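Side-chain contacts in protease Do-like 2, chloroplastic (Arabidopsis thaliana, PDB 4FLN), which performs the primary cleavage of the photodamaged D1 protein of photosystem II, as a serine protease of the plant chloroplast: residues K100-R103 / R108-V111; N443-P446 / H451-A454. All coordinates share one frame; numbering follows the deposited sequence.

Interaction 1. Residues K100-R103 / R108-V111; sequences KVKR and RKYV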
loop_
_atom_site.group_PDB
_atom_site.type_symbol
_atom_site.label_atom_id
_atom_site.label_comp_id
_atom_site.label_asym_id
_atom_site.label_seq_id
_atom_site.Cartn_x
_atom_site.Cartn_y
_atom_site.Cartn_z
ATOM N N LYS B 100 -28.920 -2.246 27.654
ATOM C CA LYS B 100 -29.360 -3.500 28.247
ATOM C C LYS B 100 -28.176 -4.195 28.896
ATOM O O LYS B 100 -27.051 -4.122 28.407
ATOM C CB LYS B 100 -29.979 -4.397 27.171
ATOM C CG LYS B 100 -30.263 -3.671 25.854
ATOM C CD LYS B 100 -30.055 -4.579 24.643
ATOM C CE LYS B 100 -30.149 -3.809 23.329
ATOM N NZ LYS B 100 -29.775 -4.647 22.147
ATOM N N VAL B 101 -28.420 -4.871 30.006
ATOM C CA VAL B 101 -27.334 -5.544 30.698
ATOM C C VAL B 101 -27.682 -6.991 31.025
ATOM O O VAL B 101 -28.842 -7.329 31.266
ATOM C CB VAL B 101 -26.938 -4.799 31.977
ATOM C CG1 VAL B 101 -26.289 -3.477 31.622
ATOM C CG2 VAL B 101 -28.157 -4.586 32.860
ATOM N N LYS B 102 -26.669 -7.843 31.031
ATOM C CA LYS B 102 -26.896 -9.265 31.214
ATOM C C LYS B 102 -26.005 -9.786 32.332
ATOM O O LYS B 102 -24.795 -9.584 32.318
ATOM C CB LYS B 102 -26.633 -10.007 29.899
ATOM C CG LYS B 102 -27.064 -11.462 29.872
ATOM C CD LYS B 102 -26.930 -12.027 28.460
ATOM C CE LYS B 102 -27.255 -13.521 28.388
ATOM N NZ LYS B 102 -26.175 -14.381 28.964
ATOM N N ARG B 103 -26.616 -10.432 33.317
ATOM C CA ARG B 103 -25.873 -11.019 34.424
ATOM C C ARG B 103 -25.085 -12.229 33.923
ATOM O O ARG B 103 -25.434 -12.824 32.908
ATOM C CB ARG B 103 -26.831 -11.419 35.554
ATOM C CG ARG B 103 -26.555 -10.734 36.878
ATOM C CD ARG B 103 -27.836 -10.253 37.530
ATOM N NE ARG B 103 -28.804 -11.332 37.730
ATOM C CZ ARG B 103 -29.037 -11.925 38.897
ATOM N NH1 ARG B 103 -28.374 -11.542 39.984
ATOM N NH2 ARG B 103 -29.939 -12.896 38.980
ATOM N N ARG B 108 -31.703 -14.192 30.393
ATOM C CA ARG B 108 -32.460 -12.956 30.183
ATOM C C ARG B 108 -31.586 -11.694 30.214
ATOM O O ARG B 108 -30.687 -11.572 31.041
ATOM C CB ARG B 108 -33.571 -12.852 31.239
ATOM C CG ARG B 108 -34.480 -11.629 31.125
ATOM C CD ARG B 108 -35.306 -11.443 32.404
ATOM N NE ARG B 108 -36.171 -10.264 32.356
ATOM C CZ ARG B 108 -36.899 -9.827 33.381
ATOM N NH1 ARG B 108 -36.864 -10.467 34.541
ATOM N NH2 ARG B 108 -37.660 -8.745 33.248
ATOM N N LYS B 109 -31.851 -10.767 29.296
ATOM C CA LYS B 109 -31.259 -9.431 29.340
ATOM C C LYS B 109 -32.136 -8.494 30.169
ATOM O O LYS B 109 -33.361 -8.598 30.132
ATOM C CB LYS B 109 -31.120 -8.857 27.929
ATOM C CG LYS B 109 -29.744 -9.009 27.315
ATOM C CD LYS B 109 -29.816 -9.677 25.951
ATOM C CE LYS B 109 -29.157 -8.824 24.890
ATOM N NZ LYS B 109 -29.086 -9.524 23.574
ATOM N N TYR B 110 -31.525 -7.574 30.908
ATOM C CA TYR B 110 -32.305 -6.565 31.613
ATOM C C TYR B 110 -32.061 -5.190 31.002
ATOM O O TYR B 110 -31.216 -5.031 30.123
ATOM C CB TYR B 110 -31.971 -6.576 33.104
ATOM C CG TYR B 110 -32.416 -7.846 33.779
ATOM C CD1 TYR B 110 -31.667 -9.007 33.671
ATOM C CD2 TYR B 110 -33.602 -7.898 34.502
ATOM C CE1 TYR B 110 -32.078 -10.183 34.277
ATOM C CE2 TYR B 110 -34.019 -9.070 35.112
ATOM C CZ TYR B 110 -33.252 -10.208 34.994
ATOM O OH TYR B 110 -33.651 -11.376 35.595
ATOM N N VAL B 111 -32.788 -4.189 31.478
ATOM C CA VAL B 111 -32.767 -2.891 30.819
ATOM C C VAL B 111 -32.298 -1.800 31.776
ATOM O O VAL B 111 -32.808 -1.671 32.891
ATOM C CB VAL B 111 -34.145 -2.560 30.217
ATOM C CG1 VAL B 111 -35.215 -2.600 31.297
ATOM C CG2 VAL B 111 -34.117 -1.219 29.488
#

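Interaction 2. Residues N443-P446 / H451-A454; sequences NGIP and HHLA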
loop_
_atom_site.group_PDB
_atom_site.type_symbol
_atom_site.label_atom_id
_atom_site.label_comp_id
_atom_site.label_asym_id
_atom_site.label_seq_id
_atom_site.Cartn_x
_atom_site.Cartn_y
_atom_site.Cartn_z
ATOM N N ASN B 443 -24.059 41.969 8.901
ATOM C CA ASN B 443 -24.500 43.358 8.813
ATOM C C ASN B 443 -23.681 44.280 9.717
ATOM O O ASN B 443 -24.224 45.167 10.377
ATOM C CB ASN B 443 -25.996 43.472 9.110
ATOM C CG ASN B 443 -26.852 42.860 8.014
ATOM O OD1 ASN B 443 -26.342 42.195 7.107
ATOM N ND2 ASN B 443 -28.158 43.083 8.090
ATOM N N GLY B 444 -22.371 44.047 9.743
ATOM C CA GLY B 444 -21.448 44.879 10.491
ATOM C C GLY B 444 -21.128 44.359 11.882
ATOM O O GLY B 444 -20.141 44.770 12.491
ATOM N N ILE B 445 -21.953 43.443 12.380
ATOM C CA ILE B 445 -21.835 42.983 13.759
ATOM C C ILE B 445 -21.041 41.689 13.939
ATOM O O ILE B 445 -21.373 40.663 13.350
ATOM C CB ILE B 445 -23.212 42.757 14.363
ATOM C CG1 ILE B 445 -24.114 43.950 14.069
ATOM C CG2 ILE B 445 -23.092 42.502 15.850
ATOM C CD1 ILE B 445 -25.427 43.893 14.797
ATOM N N PRO B 446 -19.995 41.732 14.775
ATOM C CA PRO B 446 -19.196 40.539 15.076
ATOM C C PRO B 446 -20.041 39.443 15.730
ATOM O O PRO B 446 -20.754 39.684 16.709
ATOM C CB PRO B 446 -18.149 41.066 16.061
ATOM C CG PRO B 446 -18.018 42.501 15.722
ATOM C CD PRO B 446 -19.415 42.943 15.377
ATOM N N HIS B 451 -26.188 31.169 18.269
ATOM C CA HIS B 451 -27.460 31.610 18.829
ATOM C C HIS B 451 -27.573 33.109 18.577
ATOM O O HIS B 451 -28.632 33.626 18.219
ATOM C CB HIS B 451 -27.485 31.319 20.330
ATOM C CG HIS B 451 -28.859 31.165 20.905
ATOM N ND1 HIS B 451 -29.723 32.225 21.072
ATOM C CD2 HIS B 451 -29.508 30.075 21.381
ATOM C CE1 HIS B 451 -30.849 31.793 21.611
ATOM N NE2 HIS B 451 -30.746 30.492 21.805
ATOM N N HIS B 452 -26.454 33.799 18.770
ATOM C CA HIS B 452 -26.337 35.215 18.462
ATOM C C HIS B 452 -26.665 35.450 16.986
ATOM O O HIS B 452 -27.567 36.229 16.651
ATOM C CB HIS B 452 -24.914 35.683 18.761
ATOM C CG HIS B 452 -24.714 37.155 18.606
ATOM N ND1 HIS B 452 -23.482 37.712 18.335
ATOM C CD2 HIS B 452 -25.586 38.188 18.683
ATOM C CE1 HIS B 452 -23.603 39.025 18.256
ATOM N NE2 HIS B 452 -24.870 39.339 18.459
ATOM N N LEU B 453 -25.938 34.773 16.100
ATOM C CA LEU B 453 -26.213 34.914 14.678
ATOM C C LEU B 453 -27.695 34.715 14.410
ATOM O O LEU B 453 -28.301 35.468 13.651
ATOM C CB LEU B 453 -25.407 33.919 13.853
ATOM C CG LEU B 453 -25.708 33.995 12.360
ATOM C CD1 LEU B 453 -25.292 35.357 11.810
ATOM C CD2 LEU B 453 -25.028 32.858 11.599
ATOM N N ALA B 454 -28.273 33.702 15.045
ATOM C CA ALA B 454 -29.680 33.367 14.850
ATOM C C ALA B 454 -30.604 34.484 15.352
ATOM O O ALA B 454 -31.650 34.761 14.756
ATOM C CB ALA B 454 -30.003 32.048 15.530
#

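Interaction 1. Residues K100-R103 / R108-V111
V101 and Y110 form an antiparallel hydrogen-bonded pair. Two backbone bonds define it: Y110 N donates to V101 O at 2.7 Å and V101 N to Y110 O at 2.8 Å. K100 and V111 make the adjoining non-hydrogen-bonded pair. This is the loop end of the hairpin of strands 96-102 and 110-118, part of the N-terminal six-stranded barrel of the trypsin-like domain.

The Y110 side chain can be followed outward from this pair. Its CB lies 3.7 Å from V101 O and 4.3 Å from V101 CG2, the apolar touch on that face of the sheet. With chi1 at -67°, CG stands beside the backbone N, and V101 O comes to lie near the ring plane, at an edge, 4.1 Å from CD1. Farther out, CE2 lies over one face of the R108 guanidinium, offset toward its rim, and CZ carries the hydroxyl OH, the tip, well away from V101. F133 meets the ring edge-to-face, and the side chain also touches D132. K102 and K109 touch near their bases, K102 CB 4.2 Å from K109 CG, and part from there toward their ammonium ends. Separately, K102 CG lies 3.8 Å from R108 O.

K100 NZ and K109 NZ are 5.1 Å apart. K109 also makes a cation-pi contact with Y54 and packs on E311 of a second subunit, and K100 packs on E432 of a third. The chemistry thus divides: backbone bonds fix the register, and the like charges of the two lysines may be eased by these glutamates of neighbouring subunits, which pack on them without a defined ion pair.

Interaction 2. Residues N443-P446 / H451-A454
The imidazole of H452 directs its CE1 corner at the carbonyl oxygen of P446, 3.3 Å away, and this is the closest approach between 443-446 and 451-454. The oxygen sits at the ring edge, near the ring plane. The same oxygen is 3.7 Å from H452 ND1, but the two are not hydrogen-bonded: ND1 is instead paired with the backbone N of R448, in the connection leading to the helix. Because H452 CG is anti to the backbone N (chi1 -174°), the ring is carried out from helix 450-459 to strand 445-446, bridging a backbone separation of 9.5 Å between P446 CA and H452 CA.

The tighter part of the contact lies around the histidine. H452 is buried, the Y507 ring meets the imidazole with planes about 15° apart, and the backbone N of H452 is hydrogen-bonded to N449 OD1. The strand side is looser. I445 and P446 are exposed, the I445 CG2 methyl approaches H452 CE1 obliquely at 4.3 Å, and the CB of P446 points away from the helix, so that it is the carbonyl that makes the contact. Only 76 Å² is buried in total. Strand 445-446 itself folds back antiparallel on strand 437-442 in this PDZ domain.

A backbone N-H paired with ND1 implies that this nitrogen acts as acceptor, which would leave any proton of a neutral ring on NE2. The histidine thus joins strand to helix through one ring edge and a bond to the connecting loop, with little apolar burial.

From the N terminus, interaction 1 comes first: 100-103 and 108-111 close a hairpin across four intervening residues, joining two neighbouring strands of the first barrel of the protease domain. Interaction 2 follows more than 300 residues later, where 443-446 and 451-454 again enclose four residues, this time joining a short edge strand to the helix that succeeds it in the second PDZ range. The loops are in series and neither nest nor cross. Their centres are 49 Å apart and their nearest atoms about 33 Å, so the two do not touch, and each is a local contact within its own domain. Interaction 1 has other subunits against it; no other chain touches the segments of interaction 2.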